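Local coordinates for protein isomerase/lactonizing enzyme (PDB 1RVK) that is of unknown function but belongs to the enolase superfamily, binds magnesium and probably acts on a carboxylate substrate, perhaps as an isomerase or lactonizing enzyme, at residues R80-L85 with G262-R267; V161-K166 with Y328-L333. All coordinates share one frame; numbering follows the deposited sequence.

Contact 1: R80-L85 with G262-R267; sequences RLWQDL and GKHWHR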
ATOM      1  N   ARG A  80       2.076  -6.254 -22.916  1.00 11.89           N
ATOM      2  CA  ARG A  80       2.653  -7.504 -23.399  1.00 12.52           C
ATOM      3  C   ARG A  80       3.678  -8.051 -22.415  1.00 12.16           C
ATOM      4  O   ARG A  80       3.717  -9.253 -22.157  1.00 14.02           O
ATOM      5  CB  ARG A  80       3.320  -7.303 -24.764  1.00 13.67           C
ATOM      6  CG  ARG A  80       4.011  -8.562 -25.299  1.00 17.22           C
ATOM      7  CD  ARG A  80       4.409  -8.399 -26.760  1.00 24.09           C
ATOM      8  NE  ARG A  80       5.389  -7.336 -26.969  1.00 26.34           N
ATOM      9  CZ  ARG A  80       6.686  -7.440 -26.691  1.00 30.91           C
ATOM     10  NH1 ARG A  80       7.174  -8.566 -26.185  1.00 31.43           N
ATOM     11  NH2 ARG A  80       7.498  -6.418 -26.927  1.00 29.95           N
ATOM     12  N   LEU A  81       4.499  -7.170 -21.855  1.00 11.31           N
ATOM     13  CA  LEU A  81       5.521  -7.609 -20.914  1.00 11.94           C
ATOM     14  C   LEU A  81       4.920  -8.091 -19.594  1.00 12.14           C
ATOM     15  O   LEU A  81       5.388  -9.075 -19.017  1.00 11.08           O
ATOM     16  CB  LEU A  81       6.534  -6.482 -20.677  1.00 12.67           C
ATOM     17  CG  LEU A  81       7.274  -6.056 -21.954  1.00 13.65           C
ATOM     18  CD1 LEU A  81       8.217  -4.897 -21.658  1.00 15.11           C
ATOM     19  CD2 LEU A  81       8.050  -7.235 -22.507  1.00 17.36           C
ATOM     20  N   TRP A  82       3.875  -7.414 -19.123  1.00 11.51           N
ATOM     21  CA  TRP A  82       3.236  -7.821 -17.876  1.00 11.68           C
ATOM     22  C   TRP A  82       2.592  -9.185 -18.075  1.00 12.26           C
ATOM     23  O   TRP A  82       2.717 -10.072 -17.232  1.00 11.79           O
ATOM     24  CB  TRP A  82       2.158  -6.816 -17.454  1.00 11.30           C
ATOM     25  CG  TRP A  82       1.641  -7.069 -16.067  1.00 12.68           C
ATOM     26  CD1 TRP A  82       2.165  -6.599 -14.895  1.00 13.95           C
ATOM     27  CD2 TRP A  82       0.537  -7.906 -15.705  1.00 13.25           C
ATOM     28  NE1 TRP A  82       1.458  -7.095 -13.824  1.00 13.10           N
ATOM     29  CE2 TRP A  82       0.452  -7.900 -14.293  1.00 13.54           C
ATOM     30  CE3 TRP A  82      -0.390  -8.663 -16.436  1.00 13.23           C
ATOM     31  CZ2 TRP A  82      -0.520  -8.626 -13.596  1.00 13.73           C
ATOM     32  CZ3 TRP A  82      -1.359  -9.388 -15.741  1.00 14.38           C
ATOM     33  CH2 TRP A  82      -1.414  -9.361 -14.335  1.00 13.79           C
ATOM     34  N   GLN A  83       1.899  -9.353 -19.198  1.00 11.10           N
ATOM     35  CA  GLN A  83       1.242 -10.622 -19.478  1.00 12.26           C
ATOM     36  C   GLN A  83       2.261 -11.748 -19.626  1.00 12.17           C
ATOM     37  O   GLN A  83       1.985 -12.883 -19.238  1.00 12.88           O
ATOM     38  CB  GLN A  83       0.370 -10.511 -20.737  1.00 13.95           C
ATOM     39  CG  GLN A  83      -0.794  -9.510 -20.613  1.00 14.56           C
ATOM     40  CD  GLN A  83      -1.960 -10.003 -19.750  1.00 18.16           C
ATOM     41  OE1 GLN A  83      -2.921  -9.265 -19.505  1.00 19.19           O
ATOM     42  NE2 GLN A  83      -1.883 -11.247 -19.297  1.00 15.89           N
ATOM     43  N   ASP A  84       3.439 -11.448 -20.175  1.00 13.44           N
ATOM     44  CA  ASP A  84       4.467 -12.483 -20.321  1.00 13.60           C
ATOM     45  C   ASP A  84       4.931 -12.974 -18.953  1.00 13.97           C
ATOM     46  O   ASP A  84       5.128 -14.171 -18.751  1.00 14.70           O
ATOM     47  CB  ASP A  84       5.689 -11.971 -21.094  1.00 14.62           C
ATOM     48  CG  ASP A  84       5.467 -11.930 -22.599  1.00 17.84           C
ATOM     49  OD1 ASP A  84       4.584 -12.656 -23.109  1.00 18.19           O
ATOM     50  OD2 ASP A  84       6.197 -11.177 -23.276  1.00 18.13           O
ATOM     51  N   LEU A  85       5.119 -12.044 -18.021  1.00 13.41           N
ATOM     52  CA  LEU A  85       5.552 -12.387 -16.668  1.00 14.57           C
ATOM     53  C   LEU A  85       4.448 -13.145 -15.928  1.00 13.64           C
ATOM     54  O   LEU A  85       4.714 -14.116 -15.219  1.00 14.90           O
ATOM     55  CB  LEU A  85       5.893 -11.118 -15.888  1.00 16.23           C
ATOM     56  CG  LEU A  85       7.322 -10.641 -15.595  1.00 21.07           C
ATOM     57  CD1 LEU A  85       8.363 -11.502 -16.263  1.00 20.58           C
ATOM     58  CD2 LEU A  85       7.435  -9.193 -16.026  1.00 20.99           C
ATOM     59  N   GLY A 262      -4.613 -13.496  -6.838  1.00 19.24           N
ATOM     60  CA  GLY A 262      -5.547 -13.498  -7.951  1.00 19.36           C
ATOM     61  C   GLY A 262      -5.650 -12.188  -8.712  1.00 17.91           C
ATOM     62  O   GLY A 262      -6.368 -12.102  -9.707  1.00 14.69           O
ATOM     63  N   LYS A 263      -4.955 -11.162  -8.229  1.00 16.31           N
ATOM     64  CA  LYS A 263      -4.942  -9.860  -8.888  1.00 16.70           C
ATOM     65  C   LYS A 263      -6.338  -9.316  -9.210  1.00 16.15           C
ATOM     66  O   LYS A 263      -7.239  -9.394  -8.374  1.00 14.17           O
ATOM     67  CB  LYS A 263      -4.079  -9.960 -10.150  1.00 20.12           C
ATOM     68  CG  LYS A 263      -2.640 -10.387  -9.839  1.00 23.75           C
ATOM     69  CD  LYS A 263      -1.787 -10.574 -11.088  1.00 26.86           C
ATOM     70  CE  LYS A 263      -1.725 -12.033 -11.531  1.00 27.95           C
ATOM     71  NZ  LYS A 263      -1.059 -12.926 -10.537  1.00 23.86           N
ATOM     72  N   HIS A 264      -6.521  -8.763 -10.408  1.00 14.34           N
ATOM     73  CA  HIS A 264      -7.815  -8.205 -10.782  1.00 14.13           C
ATOM     74  C   HIS A 264      -8.877  -9.265 -11.020  1.00 13.52           C
ATOM     75  O   HIS A 264     -10.062  -9.004 -10.827  1.00 14.19           O
ATOM     76  CB  HIS A 264      -7.684  -7.312 -12.025  1.00 14.24           C
ATOM     77  CG  HIS A 264      -7.011  -7.978 -13.182  1.00 15.78           C
ATOM     78  ND1 HIS A 264      -5.743  -8.512 -13.099  1.00 15.89           N
ATOM     79  CD2 HIS A 264      -7.424  -8.186 -14.455  1.00 16.24           C
ATOM     80  CE1 HIS A 264      -5.404  -9.022 -14.269  1.00 18.44           C
ATOM     81  NE2 HIS A 264      -6.407  -8.837 -15.110  1.00 17.25           N
ATOM     82  N   TRP A 265      -8.458 -10.458 -11.435  1.00 11.41           N
ATOM     83  CA  TRP A 265      -9.401 -11.547 -11.682  1.00 12.35           C
ATOM     84  C   TRP A 265     -10.139 -11.910 -10.399  1.00 13.65           C
ATOM     85  O   TRP A 265     -11.367 -12.013 -10.379  1.00 13.00           O
ATOM     86  CB  TRP A 265      -8.670 -12.787 -12.201  1.00 12.83           C
ATOM     87  CG  TRP A 265      -8.077 -12.624 -13.568  1.00 12.49           C
ATOM     88  CD1 TRP A 265      -8.754 -12.517 -14.752  1.00 14.95           C
ATOM     89  CD2 TRP A 265      -6.685 -12.540 -13.891  1.00 14.50           C
ATOM     90  NE1 TRP A 265      -7.865 -12.372 -15.795  1.00 15.09           N
ATOM     91  CE2 TRP A 265      -6.589 -12.383 -15.293  1.00 14.68           C
ATOM     92  CE3 TRP A 265      -5.507 -12.582 -13.130  1.00 15.16           C
ATOM     93  CZ2 TRP A 265      -5.361 -12.268 -15.950  1.00 16.13           C
ATOM     94  CZ3 TRP A 265      -4.282 -12.466 -13.788  1.00 17.19           C
ATOM     95  CH2 TRP A 265      -4.222 -12.311 -15.183  1.00 17.53           C
ATOM     96  N   HIS A 266      -9.389 -12.106  -9.321  1.00 13.19           N
ATOM     97  CA  HIS A 266     -10.010 -12.474  -8.059  1.00 14.08           C
ATOM     98  C   HIS A 266     -10.866 -11.341  -7.504  1.00 14.24           C
ATOM     99  O   HIS A 266     -11.877 -11.581  -6.837  1.00 13.89           O
ATOM    100  CB  HIS A 266      -8.940 -12.876  -7.044  1.00 15.90           C
ATOM    101  CG  HIS A 266      -9.495 -13.552  -5.831  1.00 18.13           C
ATOM    102  ND1 HIS A 266     -10.251 -14.702  -5.904  1.00 18.96           N
ATOM    103  CD2 HIS A 266      -9.418 -13.233  -4.519  1.00 18.39           C
ATOM    104  CE1 HIS A 266     -10.614 -15.064  -4.686  1.00 17.48           C
ATOM    105  NE2 HIS A 266     -10.122 -14.189  -3.827  1.00 16.50           N
ATOM    106  N   ARG A 267     -10.462 -10.105  -7.778  1.00 14.14           N
ATOM    107  CA  ARG A 267     -11.206  -8.946  -7.307  1.00 15.28           C
ATOM    108  C   ARG A 267     -12.596  -8.957  -7.944  1.00 14.62           C
ATOM    109  O   ARG A 267     -13.583  -8.580  -7.313  1.00 12.47           O
ATOM    110  CB  ARG A 267     -10.458  -7.656  -7.669  1.00 17.64           C
ATOM    111  CG  ARG A 267      -9.048  -7.539  -7.063  1.00 25.24           C
ATOM    112  CD  ARG A 267      -9.111  -7.590  -5.558  1.00 24.77           C
ATOM    113  NE  ARG A 267      -7.853  -7.282  -4.871  1.00 24.00           N
ATOM    114  CZ  ARG A 267      -6.764  -8.048  -4.880  1.00 23.45           C
ATOM    115  NH1 ARG A 267      -6.732  -9.188  -5.558  1.00 18.27           N
ATOM    116  NH2 ARG A 267      -5.717  -7.697  -4.150  1.00 28.34           N
TER

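Contact 2: V161-K166 with Y328-L333; sequences VKRGYK and YERGLL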
ATOM      1  N   VAL A 161      -5.220  14.868  13.755  1.00 15.73           N
ATOM      2  CA  VAL A 161      -6.242  15.821  13.338  1.00 16.47           C
ATOM      3  C   VAL A 161      -5.600  17.203  13.279  1.00 17.59           C
ATOM      4  O   VAL A 161      -5.854  17.980  12.359  1.00 16.06           O
ATOM      5  CB  VAL A 161      -7.438  15.832  14.321  1.00 17.66           C
ATOM      6  CG1 VAL A 161      -8.369  16.995  14.009  1.00 18.97           C
ATOM      7  CG2 VAL A 161      -8.205  14.516  14.210  1.00 19.96           C
ATOM      8  N   LYS A 162      -4.755  17.499  14.259  1.00 16.61           N
ATOM      9  CA  LYS A 162      -4.063  18.782  14.301  1.00 19.90           C
ATOM     10  C   LYS A 162      -3.192  18.943  13.050  1.00 18.82           C
ATOM     11  O   LYS A 162      -3.088  20.040  12.495  1.00 17.58           O
ATOM     12  CB  LYS A 162      -3.194  18.868  15.560  1.00 23.47           C
ATOM     13  CG  LYS A 162      -2.467  20.194  15.736  1.00 30.73           C
ATOM     14  CD  LYS A 162      -1.651  20.201  17.024  1.00 37.02           C
ATOM     15  CE  LYS A 162      -0.924  21.525  17.220  1.00 40.23           C
ATOM     16  NZ  LYS A 162       0.024  21.812  16.107  1.00 43.54           N
ATOM     17  N   ARG A 163      -2.576  17.848  12.613  1.00 16.32           N
ATOM     18  CA  ARG A 163      -1.719  17.853  11.426  1.00 15.17           C
ATOM     19  C   ARG A 163      -2.508  18.165  10.156  1.00 15.34           C
ATOM     20  O   ARG A 163      -1.953  18.672   9.182  1.00 14.17           O
ATOM     21  CB  ARG A 163      -1.019  16.498  11.268  1.00 14.63           C
ATOM     22  CG  ARG A 163      -0.206  16.348   9.988  1.00 14.70           C
ATOM     23  CD  ARG A 163       0.975  17.308   9.928  1.00 15.60           C
ATOM     24  NE  ARG A 163       1.744  17.142   8.694  1.00 15.42           N
ATOM     25  CZ  ARG A 163       1.391  17.638   7.510  1.00 16.04           C
ATOM     26  NH1 ARG A 163       0.278  18.347   7.383  1.00 15.28           N
ATOM     27  NH2 ARG A 163       2.153  17.417   6.447  1.00 16.73           N
ATOM     28  N   GLY A 164      -3.798  17.845  10.161  1.00 15.02           N
ATOM     29  CA  GLY A 164      -4.617  18.130   8.998  1.00 14.62           C
ATOM     30  C   GLY A 164      -5.366  16.953   8.403  1.00 13.39           C
ATOM     31  O   GLY A 164      -6.199  17.141   7.523  1.00 14.55           O
ATOM     32  N   TYR A 165      -5.072  15.744   8.872  1.00 13.86           N
ATOM     33  CA  TYR A 165      -5.748  14.554   8.360  1.00 12.60           C
ATOM     34  C   TYR A 165      -7.254  14.645   8.586  1.00 13.12           C
ATOM     35  O   TYR A 165      -7.697  14.942   9.694  1.00 12.58           O
ATOM     36  CB  TYR A 165      -5.207  13.300   9.058  1.00 13.23           C
ATOM     37  CG  TYR A 165      -3.805  12.913   8.644  1.00 14.17           C
ATOM     38  CD1 TYR A 165      -3.567  12.298   7.415  1.00 12.33           C
ATOM     39  CD2 TYR A 165      -2.714  13.150   9.483  1.00 14.21           C
ATOM     40  CE1 TYR A 165      -2.281  11.923   7.032  1.00 14.53           C
ATOM     41  CE2 TYR A 165      -1.416  12.780   9.105  1.00 14.78           C
ATOM     42  CZ  TYR A 165      -1.212  12.166   7.879  1.00 14.35           C
ATOM     43  OH  TYR A 165       0.054  11.791   7.494  1.00 14.96           O
ATOM     44  N   LYS A 166      -8.032  14.390   7.535  1.00 11.50           N
ATOM     45  CA  LYS A 166      -9.490  14.427   7.629  1.00 14.02           C
ATOM     46  C   LYS A 166     -10.051  13.027   7.880  1.00 14.23           C
ATOM     47  O   LYS A 166     -11.244  12.854   8.139  1.00 13.81           O
ATOM     48  CB  LYS A 166     -10.092  15.003   6.345  1.00 16.82           C
ATOM     49  CG  LYS A 166      -9.911  16.513   6.186  1.00 21.18           C
ATOM     50  CD  LYS A 166     -10.539  16.992   4.881  1.00 27.72           C
ATOM     51  CE  LYS A 166     -10.765  18.500   4.866  1.00 31.86           C
ATOM     52  NZ  LYS A 166      -9.524  19.290   5.056  1.00 32.91           N
ATOM     53  N   TYR A 328      -5.825   8.457  -0.287  1.00 14.61           N
ATOM     54  CA  TYR A 328      -4.469   7.995  -0.529  1.00 13.65           C
ATOM     55  C   TYR A 328      -4.136   7.583   0.903  1.00 13.70           C
ATOM     56  O   TYR A 328      -4.458   8.311   1.849  1.00 13.52           O
ATOM     57  CB  TYR A 328      -3.534   9.125  -0.963  1.00 12.11           C
ATOM     58  CG  TYR A 328      -2.067   8.803  -0.743  1.00 10.57           C
ATOM     59  CD1 TYR A 328      -1.340   9.435   0.267  1.00 10.07           C
ATOM     60  CD2 TYR A 328      -1.402   7.878  -1.552  1.00 10.38           C
ATOM     61  CE1 TYR A 328       0.012   9.162   0.463  1.00 11.21           C
ATOM     62  CE2 TYR A 328      -0.045   7.594  -1.364  1.00 12.33           C
ATOM     63  CZ  TYR A 328       0.655   8.245  -0.355  1.00 12.48           C
ATOM     64  OH  TYR A 328       1.999   8.006  -0.179  1.00 12.10           O
ATOM     65  N   GLU A 329      -3.536   6.411   1.070  1.00 12.81           N
ATOM     66  CA  GLU A 329      -3.190   5.919   2.400  1.00 11.75           C
ATOM     67  C   GLU A 329      -1.803   6.409   2.789  1.00 12.79           C
ATOM     68  O   GLU A 329      -0.806   5.974   2.218  1.00 12.91           O
ATOM     69  CB  GLU A 329      -3.233   4.387   2.417  1.00 11.17           C
ATOM     70  CG  GLU A 329      -2.976   3.790   3.784  1.00 11.90           C
ATOM     71  CD  GLU A 329      -3.260   2.304   3.844  1.00 13.90           C
ATOM     72  OE1 GLU A 329      -3.163   1.744   4.954  1.00 11.81           O
ATOM     73  OE2 GLU A 329      -3.582   1.700   2.792  1.00 13.72           O
ATOM     74  N   ARG A 330      -1.746   7.317   3.764  1.00 11.76           N
ATOM     75  CA  ARG A 330      -0.472   7.879   4.206  1.00 14.87           C
ATOM     76  C   ARG A 330      -0.042   7.260   5.532  1.00 16.78           C
ATOM     77  O   ARG A 330      -0.676   7.470   6.566  1.00 14.91           O
ATOM     78  CB  ARG A 330      -0.602   9.401   4.344  1.00 12.30           C
ATOM     79  CG  ARG A 330       0.715  10.173   4.229  1.00 14.48           C
ATOM     80  CD  ARG A 330       0.442  11.656   3.953  1.00 14.20           C
ATOM     81  NE  ARG A 330       1.654  12.398   3.607  1.00 14.16           N
ATOM     82  CZ  ARG A 330       2.406  13.069   4.475  1.00 17.42           C
ATOM     83  NH1 ARG A 330       2.077  13.110   5.759  1.00 14.61           N
ATOM     84  NH2 ARG A 330       3.499  13.696   4.055  1.00 14.99           N
ATOM     85  N   GLY A 331       1.041   6.492   5.487  1.00 19.02           N
ATOM     86  CA  GLY A 331       1.542   5.837   6.682  1.00 21.50           C
ATOM     87  C   GLY A 331       2.471   4.698   6.309  1.00 22.79           C
ATOM     88  O   GLY A 331       2.956   4.652   5.175  1.00 22.00           O
ATOM     89  N   LEU A 332       2.702   3.759   7.224  1.00 19.48           N
ATOM     90  CA  LEU A 332       2.094   3.760   8.554  1.00 18.26           C
ATOM     91  C   LEU A 332       2.692   4.792   9.507  1.00 16.77           C
ATOM     92  O   LEU A 332       3.886   5.098   9.446  1.00 15.43           O
ATOM     93  CB  LEU A 332       2.197   2.359   9.162  1.00 18.12           C
ATOM     94  CG  LEU A 332       1.501   1.281   8.326  1.00 19.21           C
ATOM     95  CD1 LEU A 332       1.697  -0.084   8.959  1.00 21.10           C
ATOM     96  CD2 LEU A 332       0.023   1.611   8.212  1.00 20.88           C
ATOM     97  N   LEU A 333       1.843   5.308  10.396  1.00 13.81           N
ATOM     98  CA  LEU A 333       2.214   6.340  11.365  1.00 14.17           C
ATOM     99  C   LEU A 333       2.294   5.854  12.812  1.00 14.40           C
ATOM    100  O   LEU A 333       1.602   4.912  13.207  1.00 13.53           O
ATOM    101  CB  LEU A 333       1.201   7.490  11.293  1.00 15.00           C
ATOM    102  CG  LEU A 333       1.285   8.612  10.248  1.00 20.43           C
ATOM    103  CD1 LEU A 333       2.092   8.209   9.037  1.00 17.79           C
ATOM    104  CD2 LEU A 333      -0.128   9.016   9.868  1.00 16.66           C
TER

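Contact 1: R80-L85 with G262-R267
The helical segment carrying Trp82 and the one carrying Lys263, His264 and Trp265 run nearly perpendicular, their N-to-C directions 80° apart, and their axes come no closer than 14.6 Å. Backbones so far apart cannot interlock as packed helices do, and the gap is bridged by long side chains, above all by one indole. Trp82 sends its six-membered ring across, with CG anti to the backbone N (chi1 -170°), and that ring meets three consecutive residues, Lys263 to Trp265. Lys263 passes alongside in the opposite direction, and its CD lies 3.4 Å from Trp82 CZ2, at the indole edge and near the ring plane. Because the lysine chain bends at chi3 (-97°) and again at chi4, its methylenes graze the indole while NZ travels on to a salt bridge with Asp98 and a hydrogen bond with Gln89.

The contact thus lies between helix 78-89 of the N-terminal domain and a helix of the barrel domain, the two domains that characterise the enolase superfamily. Trp265 comes from the opposite direction, its CH2 4.1 Å from Trp82 CZ3; measured against the Trp82 ring, that atom sits at the edge. His264 CE1 reaches to 4.0 Å from Trp82 CH2, which lies at the edge of the imidazole. His264 in turn leans over Trp265, CE1 standing 3.4 Å above one indole face and offset toward its rim. On its pyrrole side, Trp82 NE1 donates a hydrogen bond to the carbonyl oxygen of Gly287, fixing the rotation of the indole, and Pro291 and Leu101 also touch this side chain.

Contact 2: V161-K166 with Y328-L333
Tyr165 and Arg330 cross at about a right angle, the phenol reaching from the turn after helix 150-163 and the arginine from strand 328-333. Their flat groups are neither stacked nor perpendicular: the ring and guanidinium planes are 42° apart. What joins them is a hydrogen bond from Arg330 NH1 to Tyr165 OH, 3.0 Å long with an N-H...O angle of 154°. The hydroxyl lies at the guanidinium edge, only 6° out of its plane, so the bond uses an N-H that points within that plane. An extended chain from CG to NE carries the arginine past the phenol, leaving Arg330 CD 3.6 Å from Tyr165 OH. Leu333 approaches the tyrosine from the opposite direction, its CD2 3.9 Å from Tyr165 CZ, adding an apolar contact beside the polar one.

The setting is the TIM-barrel-like domain of the enolase superfamily, in which strand 328-333 pairs in parallel with strand 130-137 and helix 150-163 leads into strand 167-171. Gly164, with a positive phi, ends that helix in a Schellman motif, and the chain turns there, with the CB of Tyr165 directed toward strand 328-333.

Arg163 NH2 stands 4.4 Å from Arg330 NH1, both guanidinium groups gathering round the carboxylate of Asp340, which forms salt bridges with Arg163 NE and Arg330 NH1. NH1 of the buried Arg330 serves two acceptors, the phenol oxygen and Asp340. Further bonds, from Arg330 NH2 to the carbonyl of Asp351 and from Arg163 NH2 to that of Met353, anchor both guanidinium groups.

Contacts 1 and 2 lie on opposite sides of the chain's centre, their own centres 31 Å apart and their nearest atoms about 12 Å apart, without touching. Their segments alternate along the sequence: 80-85, 161-166, 262-267, 328-333. Contact 1 ties the N-terminal domain to barrel helix 263-272, whereas contact 2 stays within the barrel domain, packing the turn after helix 150-163 against the strand that pairs with 130-137 at the seam of the barrel. The barrel domain is therefore common to both. It also houses the magnesium site of Asp206, Glu232 and Glu258, so one contact joins the two domains and the other lies wholly inside the metal-bearing one.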